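Local coordinates for uncharacterized protein (Thermanaerovibrio acidaminovorans, PDB 3QOO) that is of unknown function but adopts a hot-dog fold related to fluoroacetyl-CoA-specific thioesterases, and may therefore act on acyl-CoA thioesters, at residues G63-G68 / V120-D125. Sequence-based numbering, arbitrary orientation.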
# COMPACT_ATOMS: atom_id res chain seq x y z
N GLY A 63 -23.83 -12.34 4.05
CA GLY A 63 -24.21 -10.95 3.82
C GLY A 63 -23.23 -9.93 4.33
O GLY A 63 -23.49 -8.73 4.17
N PHE A 64 -22.16 -10.38 4.97
CA PHE A 64 -21.17 -9.47 5.52
C PHE A 64 -19.78 -9.80 4.96
O PHE A 64 -19.45 -10.96 4.73
CB PHE A 64 -21.16 -9.55 7.06
CG PHE A 64 -22.43 -9.02 7.66
CD1 PHE A 64 -22.57 -7.68 8.03
CD2 PHE A 64 -23.53 -9.82 7.78
CE1 PHE A 64 -23.76 -7.21 8.54
CE2 PHE A 64 -24.71 -9.33 8.28
CZ PHE A 64 -24.84 -8.05 8.66
N VAL A 65 -18.98 -8.76 4.75
CA VAL A 65 -17.59 -8.86 4.30
C VAL A 65 -16.77 -7.81 5.04
O VAL A 65 -17.32 -6.93 5.70
CB VAL A 65 -17.46 -8.68 2.76
CG1 VAL A 65 -18.22 -9.83 1.98
CG2 VAL A 65 -17.93 -7.29 2.37
N SER A 66 -15.45 -7.85 4.88
CA SER A 66 -14.59 -6.81 5.45
C SER A 66 -14.07 -5.88 4.35
O SER A 66 -13.93 -6.29 3.20
CB SER A 66 -13.40 -7.39 6.24
OG SER A 66 -12.46 -8.02 5.43
N VAL A 67 -13.78 -4.64 4.73
CA VAL A 67 -13.24 -3.65 3.80
C VAL A 67 -12.07 -2.96 4.48
O VAL A 67 -12.13 -2.64 5.62
CB VAL A 67 -14.32 -2.63 3.41
CG1 VAL A 67 -13.76 -1.60 2.51
CG2 VAL A 67 -15.51 -3.29 2.71
N GLY A 68 -11.01 -2.71 3.74
CA GLY A 68 -9.86 -2.03 4.26
C GLY A 68 -10.12 -0.56 4.49
O GLY A 68 -10.62 0.14 3.58
N VAL A 120 -12.93 -2.94 8.34
CA VAL A 120 -14.27 -2.76 8.88
C VAL A 120 -15.19 -3.84 8.34
O VAL A 120 -15.10 -4.22 7.18
CB VAL A 120 -14.84 -1.33 8.61
CG1 VAL A 120 -14.98 -1.03 7.09
CG2 VAL A 120 -16.17 -1.10 9.32
N VAL A 121 -16.08 -4.35 9.20
CA VAL A 121 -17.08 -5.29 8.76
C VAL A 121 -18.30 -4.54 8.26
O VAL A 121 -18.81 -3.64 8.96
CB VAL A 121 -17.47 -6.26 9.90
CG1 VAL A 121 -18.64 -7.13 9.44
CG2 VAL A 121 -16.28 -7.04 10.31
N VAL A 122 -18.74 -4.87 7.04
CA VAL A 122 -19.83 -4.17 6.41
C VAL A 122 -20.84 -5.20 5.90
O VAL A 122 -20.48 -6.32 5.59
CB VAL A 122 -19.33 -3.28 5.20
CG1 VAL A 122 -18.23 -2.28 5.60
CG2 VAL A 122 -18.83 -4.12 4.03
N SER A 123 -22.09 -4.75 5.77
CA SER A 123 -23.11 -5.42 5.00
C SER A 123 -22.86 -5.20 3.52
O SER A 123 -22.68 -4.06 3.08
CB SER A 123 -24.46 -4.81 5.34
OG SER A 123 -25.42 -5.08 4.34
N THR A 124 -22.81 -6.27 2.74
CA THR A 124 -22.59 -6.16 1.29
C THR A 124 -23.73 -5.32 0.68
O THR A 124 -23.50 -4.54 -0.23
CB THR A 124 -22.48 -7.53 0.61
OG1 THR A 124 -23.70 -8.21 0.75
CG2 THR A 124 -21.37 -8.33 1.25
N ASP A 125 -24.96 -5.51 1.17
CA ASP A 125 -26.07 -4.70 0.63
C ASP A 125 -25.88 -3.20 0.87
O ASP A 125 -26.05 -2.39 -0.03
CB ASP A 125 -27.41 -5.17 1.23
CG ASP A 125 -27.87 -6.55 0.70
OD1 ASP A 125 -27.32 -7.06 -0.32
OD2 ASP A 125 -28.79 -7.13 1.30
O HOH W 1 -25.77 -7.84 2.92
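The ring of Phe-64, the one aromatic group here, lies obliquely against the neighbouring strand: CD1 lies 3.5 Å from Val-122 O and 4.2 Å from Val-121 CG1, while CE1 reaches CB of Ser-123. Met-4 of the N-terminal loop also packs on the ring. A broad ring suits this place, where it covers backbone as well as a methyl of Val-121.

On the face of the sheet away from Phe-64, Ser-66 and Val-121, the residues Val-65, Val-67 and Val-122 form a cluster of methyls, compact branched residues that fit extended strands. Val-122 CG2, held between its own N and carbonyl carbon, touches CG2 of both Val-65 and Val-67, each at 3.7 Å. Val-65 CG1 meets Thr-124 CG2 at 3.6 Å, the two side chains crossing at about a right angle. Ala-34 and Leu-35 of the second subunit pack on Val-65 and Val-67, placing this face at the dimer contact.

Paired backbone bonds join Val-65 with Val-122 and Val-67 with Val-120; Val-122 N to Val-65 O is nearly straight (175°). Ser-66 OG is hydrogen-bonded to Asp-57 OD1 and Arg-119 NE, giving the buried hydroxyl polar partners. Gly-63 O accepts Thr-124 N at 2.9 Å, and a water bridges it to Asp-125 N; at phi 98° a CB would jam against the preceding carbonyl O. Ser-123 is the N-cap, its short hydroxyl reaching Leu-126 N. Strand 64-75, outermost in the hot-dog sheet within this chain, thus pairs antiparallel with 110-123, which passes directly into the C-terminal helix.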